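Local coordinates for protein enoyl-CoA hydratase/carnithine racemase (Thermus thermophilus JL-18, PDB 6SL9) that probably isomerises a ring-modified CoA thioester to oxepin-CoA in bacterial phenylacetic acid catabolism, as a member of the crotonase (enoyl-CoA hydratase/isomerase) family, at residues L33-D46 with R83-K96. Sequence-based numbering, arbitrary orientation. Where two conformers were deposited one is given.
Sequences LDALYAALKEGEED and RYNRVVEALSGLEK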
loop_
_atom_site.group_PDB
_atom_site.type_symbol
_atom_site.label_atom_id
_atom_site.label_comp_id
_atom_site.label_asym_id
_atom_site.label_seq_id
_atom_site.Cartn_x
_atom_site.Cartn_y
_atom_site.Cartn_z
ATOM N N LEU A 33 -0.854 9.809 28.598
ATOM C CA LEU A 33 -1.690 10.020 27.395
ATOM C C LEU A 33 -2.623 11.192 27.587
ATOM O O LEU A 33 -2.793 11.992 26.627
ATOM C CB LEU A 33 -2.422 8.733 27.079
ATOM C CG LEU A 33 -1.536 7.600 26.572
ATOM C CD1 LEU A 33 -2.308 6.293 26.455
ATOM C CD2 LEU A 33 -0.919 7.954 25.227
ATOM N N ASP A 34 -3.202 11.368 28.804
ATOM C CA ASP A 34 -4.024 12.569 29.021
ATOM C C ASP A 34 -3.157 13.831 28.830
ATOM O O ASP A 34 -3.641 14.809 28.281
ATOM C CB ASP A 34 -4.645 12.533 30.399
ATOM C CG ASP A 34 -5.810 11.551 30.526
ATOM O OD1 ASP A 34 -6.349 11.109 29.511
ATOM O OD2 ASP A 34 -6.243 11.351 31.683
ATOM N N ALA A 35 -1.923 13.825 29.340
ATOM C CA ALA A 35 -1.032 14.990 29.235
ATOM C C ALA A 35 -0.639 15.203 27.768
ATOM O O ALA A 35 -0.534 16.356 27.320
ATOM C CB ALA A 35 0.139 14.841 30.162
ATOM N N LEU A 36 -0.426 14.143 26.999
ATOM C CA LEU A 36 -0.086 14.278 25.586
ATOM C C LEU A 36 -1.261 14.875 24.810
ATOM O O LEU A 36 -1.073 15.819 24.026
ATOM C CB LEU A 36 0.321 12.925 25.031
ATOM C CG LEU A 36 0.676 12.905 23.536
ATOM C CD1 LEU A 36 1.798 13.888 23.212
ATOM C CD2 LEU A 36 1.070 11.491 23.074
ATOM N N TYR A 37 -2.454 14.368 25.043
ATOM C CA TYR A 37 -3.683 14.903 24.453
ATOM C C TYR A 37 -3.751 16.410 24.739
ATOM O O TYR A 37 -4.003 17.218 23.850
ATOM C CB TYR A 37 -4.901 14.158 24.985
ATOM C CG TYR A 37 -6.215 14.612 24.410
ATOM C CD1 TYR A 37 -6.882 15.661 24.986
ATOM C CD2 TYR A 37 -6.786 13.964 23.353
ATOM C CE1 TYR A 37 -8.118 16.077 24.499
ATOM C CE2 TYR A 37 -7.992 14.364 22.829
ATOM C CZ TYR A 37 -8.671 15.428 23.413
ATOM O OH TYR A 37 -9.911 15.812 22.961
ATOM N N ALA A 38 -3.606 16.782 26.020
ATOM C CA ALA A 38 -3.756 18.178 26.420
ATOM C C ALA A 38 -2.714 19.035 25.685
ATOM O O ALA A 38 -3.025 20.186 25.285
ATOM C CB ALA A 38 -3.657 18.333 27.919
ATOM N N ALA A 39 -1.489 18.544 25.546
ATOM C CA ALA A 39 -0.407 19.314 24.899
ATOM C C ALA A 39 -0.688 19.457 23.403
ATOM O O ALA A 39 -0.452 20.516 22.839
ATOM C CB ALA A 39 0.895 18.645 25.134
ATOM N N LEU A 40 -1.132 18.383 22.743
ATOM C CA LEU A 40 -1.539 18.454 21.312
ATOM C C LEU A 40 -2.673 19.453 21.113
ATOM O O LEU A 40 -2.613 20.303 20.205
ATOM C CB LEU A 40 -1.959 17.067 20.810
ATOM C CG LEU A 40 -0.879 16.003 20.791
ATOM C CD1 LEU A 40 -1.495 14.637 20.572
ATOM C CD2 LEU A 40 0.194 16.284 19.751
ATOM N N LYS A 41 -3.648 19.374 22.004
ATOM C CA LYS A 41 -4.770 20.335 21.937
ATOM C C LYS A 41 -4.270 21.782 22.104
ATOM O O LYS A 41 -4.707 22.676 21.373
ATOM C CB LYS A 41 -5.801 19.955 22.985
ATOM C CG LYS A 41 -7.068 20.797 22.981
ATOM C CD LYS A 41 -7.888 20.480 24.190
ATOM C CE LYS A 41 -9.171 21.272 24.256
ATOM N NZ LYS A 41 -9.832 21.102 25.564
ATOM N N GLU A 42 -3.416 22.015 23.099
ATOM C CA GLU A 42 -2.905 23.391 23.338
ATOM C C GLU A 42 -2.124 23.863 22.110
ATOM O O GLU A 42 -2.296 25.005 21.713
ATOM C CB GLU A 42 -1.953 23.415 24.560
ATOM C CG GLU A 42 -1.379 24.765 24.933
ATOM C CD GLU A 42 -0.731 24.724 26.327
ATOM O OE1 GLU A 42 0.484 24.628 26.377
ATOM O OE2 GLU A 42 -1.477 24.675 27.339
ATOM N N GLY A 43 -1.289 22.993 21.541
ATOM C CA GLY A 43 -0.529 23.377 20.365
ATOM C C GLY A 43 -1.426 23.685 19.183
ATOM O O GLY A 43 -1.155 24.640 18.445
ATOM N N GLU A 44 -2.454 22.886 18.965
ATOM C CA GLU A 44 -3.388 23.134 17.862
ATOM C C GLU A 44 -4.141 24.453 18.067
ATOM O O GLU A 44 -4.437 25.147 17.069
ATOM C CB GLU A 44 -4.337 21.965 17.679
ATOM C CG GLU A 44 -4.913 21.900 16.279
ATOM C CD GLU A 44 -6.022 20.894 16.130
ATOM O OE1 GLU A 44 -7.014 20.995 16.851
ATOM O OE2 GLU A 44 -5.874 19.991 15.282
ATOM N N GLU A 45 -4.518 24.776 19.293
ATOM C CA GLU A 45 -5.281 26.018 19.590
ATOM C C GLU A 45 -4.360 27.268 19.565
ATOM O O GLU A 45 -4.869 28.338 19.435
ATOM C CB GLU A 45 -5.946 25.918 20.963
ATOM C CG GLU A 45 -7.080 24.907 20.990
ATOM C CD GLU A 45 -7.893 24.806 22.283
ATOM O OE1 GLU A 45 -7.514 25.419 23.298
ATOM O OE2 GLU A 45 -8.890 24.051 22.272
ATOM N N ASP A 46 -3.050 27.114 19.730
ATOM C CA ASP A 46 -2.120 28.239 19.933
ATOM C C ASP A 46 -1.816 28.861 18.562
ATOM O O ASP A 46 -1.080 28.252 17.755
ATOM C CB ASP A 46 -0.860 27.752 20.663
ATOM C CG ASP A 46 0.084 28.843 21.114
ATOM O OD1 ASP A 46 -0.030 29.963 20.532
ATOM O OD2 ASP A 46 0.915 28.574 22.038
ATOM N N ARG A 83 -11.083 4.212 25.904
ATOM C CA ARG A 83 -10.856 5.489 26.624
ATOM C C ARG A 83 -9.714 6.268 25.985
ATOM O O ARG A 83 -9.870 7.485 25.821
ATOM C CB ARG A 83 -10.605 5.196 28.090
ATOM C CG ARG A 83 -10.205 6.410 28.885
ATOM C CD ARG A 83 -11.168 7.570 28.819
ATOM N NE ARG A 83 -10.607 8.719 29.535
ATOM C CZ ARG A 83 -9.644 9.529 29.067
ATOM N NH1 ARG A 83 -9.191 9.458 27.827
ATOM N NH2 ARG A 83 -9.220 10.488 29.838
ATOM N N TYR A 84 -8.576 5.639 25.731
ATOM C CA TYR A 84 -7.358 6.383 25.324
ATOM C C TYR A 84 -7.187 6.477 23.802
ATOM O O TYR A 84 -6.339 7.265 23.369
ATOM C CB TYR A 84 -6.123 5.868 26.032
ATOM C CG TYR A 84 -6.237 6.118 27.517
ATOM C CD1 TYR A 84 -6.102 7.391 28.021
ATOM C CD2 TYR A 84 -6.565 5.113 28.420
ATOM C CE1 TYR A 84 -6.295 7.645 29.372
ATOM C CE2 TYR A 84 -6.686 5.360 29.773
ATOM C CZ TYR A 84 -6.599 6.637 30.251
ATOM O OH TYR A 84 -6.761 6.836 31.585
ATOM N N ASN A 85 -8.101 5.898 23.008
ATOM C CA ASN A 85 -7.961 5.973 21.528
ATOM C C ASN A 85 -8.142 7.412 21.069
ATOM O O ASN A 85 -7.653 7.749 20.004
ATOM C CB ASN A 85 -8.888 4.980 20.799
ATOM C CG ASN A 85 -8.357 3.574 20.672
ATOM O OD1 ASN A 85 -7.155 3.348 20.737
ATOM N ND2 ASN A 85 -9.242 2.611 20.420
ATOM N N ARG A 86 -8.770 8.255 21.874
ATOM C CA ARG A 86 -8.907 9.672 21.494
ATOM C C ARG A 86 -7.523 10.316 21.265
ATOM O O ARG A 86 -7.428 11.329 20.557
ATOM C CB ARG A 86 -9.798 10.436 22.456
ATOM C CG ARG A 86 -9.166 10.540 23.823
ATOM C CD ARG A 86 -10.149 11.149 24.823
ATOM N NE ARG A 86 -11.337 10.366 25.237
ATOM C CZ ARG A 86 -12.080 10.720 26.311
ATOM N NH1 ARG A 86 -11.820 11.871 26.888
ATOM N NH2 ARG A 86 -13.095 10.008 26.734
ATOM N N VAL A 87 -6.500 9.854 21.940
ATOM C CA VAL A 87 -5.167 10.456 21.732
ATOM C C VAL A 87 -4.637 10.159 20.329
ATOM O O VAL A 87 -4.025 11.020 19.684
ATOM C CB VAL A 87 -4.230 10.012 22.846
ATOM C CG1 VAL A 87 -2.948 10.816 22.774
ATOM C CG2 VAL A 87 -4.896 10.236 24.198
ATOM N N VAL A 88 -4.833 8.938 19.865
ATOM C CA VAL A 88 -4.472 8.603 18.467
ATOM C C VAL A 88 -5.341 9.368 17.498
ATOM O O VAL A 88 -4.859 9.837 16.454
ATOM C CB VAL A 88 -4.513 7.095 18.256
ATOM C CG1 VAL A 88 -4.234 6.753 16.810
ATOM C CG2 VAL A 88 -3.506 6.395 19.170
ATOM N N GLU A 89 -6.632 9.500 17.804
ATOM C CA GLU A 89 -7.484 10.338 16.952
ATOM C C GLU A 89 -6.904 11.751 16.861
ATOM O O GLU A 89 -6.849 12.329 15.761
ATOM C CB GLU A 89 -8.901 10.405 17.527
ATOM C CG GLU A 89 -9.694 9.128 17.322
ATOM C CD GLU A 89 -10.321 8.958 15.964
ATOM O OE1 GLU A 89 -11.008 7.922 15.777
ATOM O OE2 GLU A 89 -10.127 9.833 15.088
ATOM N N ALA A 90 -6.486 12.309 17.988
ATOM C CA ALA A 90 -5.931 13.674 18.033
ATOM C C ALA A 90 -4.683 13.744 17.161
ATOM O O ALA A 90 -4.572 14.711 16.398
ATOM C CB ALA A 90 -5.621 14.122 19.457
ATOM N N LEU A 91 -3.773 12.790 17.287
ATOM C CA LEU A 91 -2.580 12.811 16.434
ATOM C C LEU A 91 -3.022 12.730 14.986
ATOM O O LEU A 91 -2.466 13.448 14.138
ATOM C CB LEU A 91 -1.716 11.612 16.766
ATOM C CG LEU A 91 -0.935 11.749 18.073
ATOM C CD1 LEU A 91 -0.437 10.381 18.578
ATOM C CD2 LEU A 91 0.271 12.690 17.875
ATOM N N SER A 92 -3.942 11.830 14.671
ATOM C CA SER A 92 -4.242 11.547 13.256
ATOM C C SER A 92 -4.789 12.774 12.546
ATOM O O SER A 92 -4.552 12.963 11.340
ATOM C CB SER A 92 -5.190 10.402 13.125
ATOM O OG SER A 92 -6.516 10.735 13.499
ATOM N N GLY A 93 -5.579 13.570 13.270
ATOM C CA GLY A 93 -6.310 14.706 12.683
ATOM C C GLY A 93 -5.678 16.046 12.929
ATOM O O GLY A 93 -6.265 17.033 12.550
ATOM N N LEU A 94 -4.537 16.090 13.594
ATOM C CA LEU A 94 -3.835 17.360 13.913
ATOM C C LEU A 94 -3.862 18.294 12.703
ATOM O O LEU A 94 -3.405 17.880 11.625
ATOM C CB LEU A 94 -2.381 17.023 14.245
ATOM C CG LEU A 94 -1.913 17.348 15.653
ATOM C CD1 LEU A 94 -0.402 17.210 15.739
ATOM C CD2 LEU A 94 -2.343 18.741 16.088
ATOM N N GLU A 95 -4.247 19.540 12.914
ATOM C CA GLU A 95 -4.353 20.489 11.799
ATOM C C GLU A 95 -3.083 21.323 11.649
ATOM O O GLU A 95 -3.080 22.379 11.031
ATOM C CB GLU A 95 -5.599 21.372 11.912
ATOM C CG GLU A 95 -6.854 20.556 11.796
ATOM C CD GLU A 95 -7.962 21.171 10.994
ATOM O OE1 GLU A 95 -8.002 22.416 10.933
ATOM O OE2 GLU A 95 -8.885 20.444 10.576
ATOM N N LYS A 96 -1.954 20.806 12.130
ATOM C CA LYS A 96 -0.595 21.357 11.985
ATOM C C LYS A 96 0.325 20.170 11.722
ATOM O O LYS A 96 0.058 19.056 12.202
ATOM C CB LYS A 96 -0.200 22.151 13.219
ATOM C CG LYS A 96 -1.144 23.315 13.469
ATOM C CD LYS A 96 -0.906 24.123 14.730
ATOM C CE LYS A 96 -1.961 25.195 14.880
ATOM N NZ LYS A 96 -1.727 26.094 16.029
HETATM O O HOH W 1 -7.404 9.277 32.522
HETATM O O HOH W 2 -7.973 18.313 14.724
#
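The Tyr84 ring receives Asp34 at its edge, OD1 lying near the ring plane 3.5 Å from CE1, while CG of Arg83 sits centrally over one face. The Arg83 guanidinium has Tyr84 CE1 on one face and Arg86 NH1 on the other, both towards the rim. Arg83 NH2 forms a salt bridge to Asp34 OD1 (3.0 Å) on the syn side; the bond is bent (136°), OD1 being tilted 32° from the guanidinium plane. A water links Asp34 OD2 to Tyr84 OH. Tyr37 turns a ring edge to Arg86 O, with Ala90 CB oblique to the ring.

Helices 30-45 and 77-93 pack side by side in the crotonase fold; the axes of 33-45 and 83-93 approach to 9.4 Å and cross at 31°, in the same general direction. Between them, Val87 CG2 meets Tyr37 CB, and Leu40 CD1, whose residue also touches Leu17 of strand 14-19, reaches Leu91 CD2 (3.8 Å). Glu44, its chain extended, brings the anti lone pair of OE2 to Glu95 N (2.9 Å); Glu95's carboxylate pairs with Arg203 and Lys210.

Lys96, extended beyond CG, donates through NZ to Gly43 O (2.9 Å), weakly to Glu44 O, and to Val49 O. A methionine here would probably leave these carbonyls without their ammonium donor. Its probable positive charge would favour the negative end of the helix 30-45 dipole, tying that last turn to the chain following helix 77-93.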